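Local coordinates for uncharacterized protein (Bacteroides ovatus, PDB 3NQK) that is of unknown function but appears to combine an immunoglobulin-like E-set N-terminal region with a BT_3044-like C-terminal region, both built largely of beta strands, at residues A[127-132]-A[150-155]; A[264-269]-A[303-308]. All coordinates share one frame; numbering follows the deposited sequence.

Interaction 1 of 2, residues A[127-132]-A[150-155]; sequences LPLTIV and ALLKVV
An antiparallel strand pair in the mixed sheet of the N-terminal half joins Leu-127, Pro-128 and Leu-129 to Leu-152, Leu-151 and Ala-150. Leu-127 and Leu-152 form one hydrogen-bonded pair, with Leu-127 N to Leu-152 O at 2.7 Å and Leu-152 N to Leu-127 O at 3.1 Å. Leu-129 and Ala-150 form the next, in which Leu-129 N to Ala-150 O and Ala-150 N to Leu-129 O are both 2.8 Å. Between them Pro-128, without an N-H, occupies a non-hydrogen-bonded position and turns its CA toward Ala-150 O in a CA-H...O contact. On its face Pro-128 CB meets Leu-151 CD2 at 3.6 Å. On the other face, Leu-129 and Leu-152 cross at a slant; Leu-152, CG anti to its carbonyl carbon (chi1 -53°), carries CD1 to 4.0 Å from Leu-129 CD1. Leu-152 CB passes 3.5 Å from Leu-127 O. Phe-15 of strand 12-15 packs on Leu-129 and Ala-150, while Ile-29 of strand 27-32 touches Leu-152. All the touching residues are buried, an apolar arrangement consistent with the core of an immunoglobulin-like E-set beta sandwich.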
loop_
_atom_site.group_PDB
_atom_site.type_symbol
_atom_site.label_atom_id
_atom_site.label_comp_id
_atom_site.label_asym_id
_atom_site.label_seq_id
_atom_site.Cartn_x
_atom_site.Cartn_y
_atom_site.Cartn_z
ATOM N N LEU A 127 -10.139 20.535 -4.319
ATOM C CA LEU A 127 -11.372 20.171 -3.628
ATOM C C LEU A 127 -11.211 20.539 -2.185
ATOM O O LEU A 127 -10.490 19.860 -1.448
ATOM C CB LEU A 127 -11.623 18.665 -3.752
ATOM C CG LEU A 127 -12.866 18.131 -3.054
ATOM C CD1 LEU A 127 -14.085 18.831 -3.564
ATOM C CD2 LEU A 127 -12.991 16.618 -3.265
ATOM N N PRO A 128 -11.810 21.652 -1.777
ATOM C CA PRO A 128 -11.657 22.156 -0.423
ATOM C C PRO A 128 -12.670 21.564 0.517
ATOM O O PRO A 128 -13.874 21.775 0.339
ATOM C CB PRO A 128 -11.912 23.635 -0.585
ATOM C CG PRO A 128 -12.883 23.709 -1.666
ATOM C CD PRO A 128 -12.549 22.586 -2.613
ATOM N N LEU A 129 -12.187 20.820 1.508
ATOM C CA LEU A 129 -13.054 20.168 2.482
ATOM C C LEU A 129 -12.855 20.768 3.843
ATOM O O LEU A 129 -11.731 21.050 4.254
ATOM C CB LEU A 129 -12.758 18.677 2.546
ATOM C CG LEU A 129 -12.907 17.929 1.225
ATOM C CD1 LEU A 129 -12.493 16.465 1.387
ATOM C CD2 LEU A 129 -14.313 18.038 0.723
ATOM N N THR A 130 -13.958 20.981 4.538
ATOM C CA THR A 130 -13.929 21.493 5.879
ATOM C C THR A 130 -14.855 20.631 6.739
ATOM O O THR A 130 -15.845 20.069 6.244
ATOM C CB THR A 130 -14.393 22.987 5.925
ATOM O OG1 THR A 130 -14.093 23.559 7.203
ATOM C CG2 THR A 130 -15.894 23.095 5.670
ATOM N N ILE A 131 -14.497 20.471 7.998
ATOM C CA ILE A 131 -15.328 19.739 8.939
ATOM C C ILE A 131 -16.175 20.733 9.661
ATOM O O ILE A 131 -15.692 21.433 10.559
ATOM C CB ILE A 131 -14.481 18.976 9.947
ATOM C CG1 ILE A 131 -13.770 17.832 9.254
ATOM C CG2 ILE A 131 -15.346 18.442 11.088
ATOM C CD1 ILE A 131 -12.933 17.035 10.142
ATOM N N VAL A 132 -17.445 20.816 9.271
ATOM C CA VAL A 132 -18.357 21.795 9.846
ATOM C C VAL A 132 -18.943 21.359 11.232
ATOM O O VAL A 132 -19.548 22.167 11.921
ATOM C CB VAL A 132 -19.515 22.142 8.845
ATOM C CG1 VAL A 132 -18.939 22.670 7.551
ATOM C CG2 VAL A 132 -20.393 20.925 8.574
ATOM N N ALA A 150 -9.010 20.689 4.683
ATOM C CA ALA A 150 -8.187 19.919 3.771
ATOM C C ALA A 150 -8.347 20.522 2.370
ATOM O O ALA A 150 -9.458 20.655 1.868
ATOM C CB ALA A 150 -8.596 18.468 3.783
ATOM N N LEU A 151 -7.248 20.973 1.788
ATOM C CA LEU A 151 -7.290 21.543 0.448
ATOM C C LEU A 151 -6.619 20.584 -0.507
ATOM O O LEU A 151 -5.375 20.595 -0.685
ATOM C CB LEU A 151 -6.631 22.911 0.424
ATOM C CG LEU A 151 -7.261 23.922 1.396
ATOM C CD1 LEU A 151 -6.481 25.255 1.409
ATOM C CD2 LEU A 151 -8.741 24.152 1.055
ATOM N N LEU A 152 -7.437 19.723 -1.105
ATOM C CA LEU A 152 -6.950 18.672 -1.947
ATOM C C LEU A 152 -6.697 19.148 -3.396
ATOM O O LEU A 152 -7.630 19.476 -4.125
ATOM C CB LEU A 152 -7.948 17.522 -1.948
ATOM C CG LEU A 152 -8.352 16.981 -0.569
ATOM C CD1 LEU A 152 -9.194 15.739 -0.730
ATOM C CD2 LEU A 152 -7.147 16.680 0.281
ATOM N N LYS A 153 -5.420 19.176 -3.796
ATOM C CA LYS A 153 -5.048 19.420 -5.196
ATOM C C LYS A 153 -5.025 18.072 -5.893
ATOM O O LYS A 153 -4.082 17.283 -5.732
ATOM C CB LYS A 153 -3.672 20.098 -5.272
ATOM C CG LYS A 153 -3.227 20.578 -6.691
ATOM C CD LYS A 153 -1.741 20.925 -6.682
ATOM C CE LYS A 153 -1.228 21.271 -8.025
ATOM N NZ LYS A 153 0.238 21.427 -7.979
ATOM N N VAL A 154 -6.078 17.791 -6.635
ATOM C CA VAL A 154 -6.263 16.490 -7.247
ATOM C C VAL A 154 -5.501 16.426 -8.542
ATOM O O VAL A 154 -5.747 17.209 -9.445
ATOM C CB VAL A 154 -7.757 16.221 -7.513
ATOM C CG1 VAL A 154 -7.973 14.781 -7.949
ATOM C CG2 VAL A 154 -8.582 16.526 -6.262
ATOM N N VAL A 155 -4.513 15.531 -8.603
ATOM C CA VAL A 155 -3.682 15.376 -9.799
ATOM C C VAL A 155 -3.866 13.979 -10.391
ATOM O O VAL A 155 -3.296 13.008 -9.900
ATOM C CB VAL A 155 -2.197 15.583 -9.487
ATOM C CG1 VAL A 155 -1.372 15.439 -10.746
ATOM C CG2 VAL A 155 -1.956 16.967 -8.830
#

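Interaction 2 of 2, residues A[264-269]-A[303-308]; sequences LERRYV and LRNINT
Backbone bonds between Glu-265 and Ile-306 and between Arg-267 and Arg-304 hold these antiparallel strands together. Glu-265 N to Ile-306 O and Ile-306 N to Glu-265 O both measure 2.7 Å; Arg-267 N reaches Arg-304 O at 2.9 Å. Beside this ladder, Arg-266 NH1 makes a weak bond to Asn-305 OD1, 2.7 Å long but bent to 123° at the hydrogen, with guanidinium and amide planes 85° apart. Asp-258 OD1 forms a salt bridge with Arg-266 NE, and Arg-304 NH2 donates a hydrogen bond to Ser-161 O. On the face bearing Glu-265, Arg-267 NH2 lies 3.2 Å from Glu-265 OE2, a charge pairing in which the oxygen stands well out of the guanidinium plane. Arg-267, its chain bent at chi3 (-63°), brings the guanidinium edge to Ile-306 CD1, 3.4 Å from NH2. On the opposite face Leu-303 CD1 sits over the Tyr-268 ring, displaced toward CE1 and 4.1 Å from the centroid, a CH-pi contact. Thr-308 CG2 packs 3.8 Å from Glu-265 CB, and Val-107 of the second subunit touches both residues. Charged chains thus share the strand faces with aliphatic groups, and the ionic pairing of Glu-265 with Arg-267 probably offsets part of the charge beside Ile-306.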
loop_
_atom_site.group_PDB
_atom_site.type_symbol
_atom_site.label_atom_id
_atom_site.label_comp_id
_atom_site.label_asym_id
_atom_site.label_seq_id
_atom_site.Cartn_x
_atom_site.Cartn_y
_atom_site.Cartn_z
ATOM N N LEU A 264 14.474 -0.314 -5.710
ATOM C CA LEU A 264 13.902 0.765 -6.466
ATOM C C LEU A 264 13.960 0.528 -7.973
ATOM O O LEU A 264 15.032 0.397 -8.557
ATOM C CB LEU A 264 14.610 2.068 -6.126
ATOM C CG LEU A 264 13.936 3.322 -6.674
ATOM C CD1 LEU A 264 12.511 3.439 -6.126
ATOM C CD2 LEU A 264 14.755 4.550 -6.337
ATOM N N GLU A 265 12.797 0.507 -8.599
ATOM C CA GLU A 265 12.707 0.386 -10.036
ATOM C C GLU A 265 12.568 1.784 -10.630
ATOM O O GLU A 265 11.733 2.563 -10.190
ATOM C CB GLU A 265 11.490 -0.485 -10.429
ATOM C CG GLU A 265 11.137 -0.443 -11.929
ATOM C CD GLU A 265 9.869 -1.210 -12.276
ATOM O OE1 GLU A 265 9.058 -1.498 -11.364
ATOM O OE2 GLU A 265 9.665 -1.491 -13.481
ATOM N N ARG A 266 13.393 2.094 -11.616
ATOM C CA ARG A 266 13.311 3.360 -12.305
ATOM C C ARG A 266 12.733 3.139 -13.694
ATOM O O ARG A 266 13.319 2.442 -14.500
ATOM C CB ARG A 266 14.690 3.995 -12.401
ATOM C CG ARG A 266 15.298 4.385 -11.023
ATOM C CD ARG A 266 16.426 5.432 -11.167
ATOM N NE ARG A 266 17.152 5.655 -9.910
ATOM C CZ ARG A 266 16.709 6.403 -8.889
ATOM N NH1 ARG A 266 15.515 7.008 -8.943
ATOM N NH2 ARG A 266 17.458 6.529 -7.799
ATOM N N ARG A 267 11.545 3.684 -13.940
ATOM C CA ARG A 267 10.846 3.482 -15.212
ATOM C C ARG A 267 10.899 4.743 -16.053
ATOM O O ARG A 267 10.504 5.826 -15.607
ATOM C CB ARG A 267 9.395 3.082 -14.968
ATOM C CG ARG A 267 8.725 2.417 -16.184
ATOM C CD ARG A 267 7.204 2.245 -16.002
ATOM N NE ARG A 267 6.864 1.352 -14.886
ATOM C CZ ARG A 267 6.889 0.021 -14.948
ATOM N NH1 ARG A 267 7.262 -0.594 -16.065
ATOM N NH2 ARG A 267 6.564 -0.696 -13.885
ATOM N N TYR A 268 11.391 4.604 -17.268
ATOM C CA TYR A 268 11.567 5.728 -18.166
ATOM C C TYR A 268 10.636 5.631 -19.370
ATOM O O TYR A 268 10.515 4.570 -19.985
ATOM C CB TYR A 268 12.994 5.763 -18.663
ATOM C CG TYR A 268 14.023 5.852 -17.572
ATOM C CD1 TYR A 268 14.457 7.085 -17.092
ATOM C CD2 TYR A 268 14.593 4.717 -17.040
ATOM C CE1 TYR A 268 15.428 7.172 -16.110
ATOM C CE2 TYR A 268 15.565 4.800 -16.042
ATOM C CZ TYR A 268 15.968 6.030 -15.587
ATOM O OH TYR A 268 16.912 6.109 -14.606
ATOM N N VAL A 269 9.954 6.727 -19.677
ATOM C CA VAL A 269 9.210 6.846 -20.925
ATOM C C VAL A 269 9.804 7.976 -21.692
ATOM O O VAL A 269 9.773 9.117 -21.239
ATOM C CB VAL A 269 7.754 7.161 -20.700
ATOM C CG1 VAL A 269 7.066 7.368 -22.042
ATOM C CG2 VAL A 269 7.074 6.040 -19.905
ATOM N N LEU A 303 10.455 10.115 -15.914
ATOM C CA LEU A 303 10.942 9.093 -14.961
ATOM C C LEU A 303 9.893 8.807 -13.943
ATOM O O LEU A 303 9.236 9.702 -13.460
ATOM C CB LEU A 303 12.192 9.577 -14.247
ATOM C CG LEU A 303 12.643 8.807 -12.983
ATOM C CD1 LEU A 303 12.985 7.378 -13.292
ATOM C CD2 LEU A 303 13.837 9.503 -12.341
ATOM N N ARG A 304 9.763 7.557 -13.582
ATOM C CA ARG A 304 8.787 7.157 -12.605
ATOM C C ARG A 304 9.470 6.179 -11.637
ATOM O O ARG A 304 9.940 5.135 -12.043
ATOM C CB ARG A 304 7.594 6.519 -13.329
ATOM C CG ARG A 304 6.392 6.174 -12.479
ATOM C CD ARG A 304 5.712 7.375 -11.884
ATOM N NE ARG A 304 5.102 8.292 -12.857
ATOM C CZ ARG A 304 3.948 8.080 -13.466
ATOM N NH1 ARG A 304 3.333 6.907 -13.348
ATOM N NH2 ARG A 304 3.438 9.012 -14.251
ATOM N N ASN A 305 9.623 6.590 -10.385
ATOM C CA ASN A 305 10.331 5.777 -9.396
ATOM C C ASN A 305 9.391 4.854 -8.667
ATOM O O ASN A 305 8.395 5.305 -8.107
ATOM C CB ASN A 305 11.037 6.677 -8.405
ATOM C CG ASN A 305 12.030 7.585 -9.064
ATOM O OD1 ASN A 305 12.966 7.130 -9.712
ATOM N ND2 ASN A 305 11.824 8.876 -8.927
ATOM N N ILE A 306 9.732 3.561 -8.621
ATOM C CA ILE A 306 8.821 2.550 -8.066
ATOM C C ILE A 306 9.466 1.682 -7.022
ATOM O O ILE A 306 10.483 1.037 -7.277
ATOM C CB ILE A 306 8.309 1.631 -9.151
ATOM C CG1 ILE A 306 7.436 2.408 -10.135
ATOM C CG2 ILE A 306 7.527 0.472 -8.537
ATOM C CD1 ILE A 306 6.983 1.564 -11.366
ATOM N N ASN A 307 8.829 1.599 -5.863
ATOM C CA ASN A 307 9.296 0.711 -4.790
ATOM C C ASN A 307 8.729 -0.687 -5.003
ATOM O O ASN A 307 7.571 -0.934 -4.736
ATOM C CB ASN A 307 8.880 1.262 -3.423
ATOM C CG ASN A 307 9.334 0.387 -2.279
ATOM O OD1 ASN A 307 9.715 -0.768 -2.473
ATOM N ND2 ASN A 307 9.266 0.920 -1.073
ATOM N N THR A 308 9.561 -1.590 -5.508
ATOM C CA THR A 308 9.101 -2.933 -5.907
ATOM C C THR A 308 8.579 -3.723 -4.739
ATOM O O THR A 308 7.728 -4.584 -4.905
ATOM C CB THR A 308 10.198 -3.710 -6.500
ATOM O OG1 THR A 308 11.253 -3.829 -5.540
ATOM C CG2 THR A 308 10.718 -3.028 -7.737
#

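Both contacts are antiparallel strand pairs, but they hold different sheets: interaction 1 belongs to the mixed sheet of the N-terminal half, interaction 2 to the large antiparallel sheet of the C-terminal half. Their centres are about 29 Å apart, and they follow one another in series along the chain. Interaction 1 is wholly buried and its side-chain packing across the strands is aliphatic, whereas interaction 2 is partly buried, with arginines, a glutamate and an asparagine among aliphatic and aromatic groups. The second subunit reaches interaction 2 but leaves the segments of interaction 1 untouched. In both, the backbone ladder supplies the main polar link, and what differs is the chemistry of the faces.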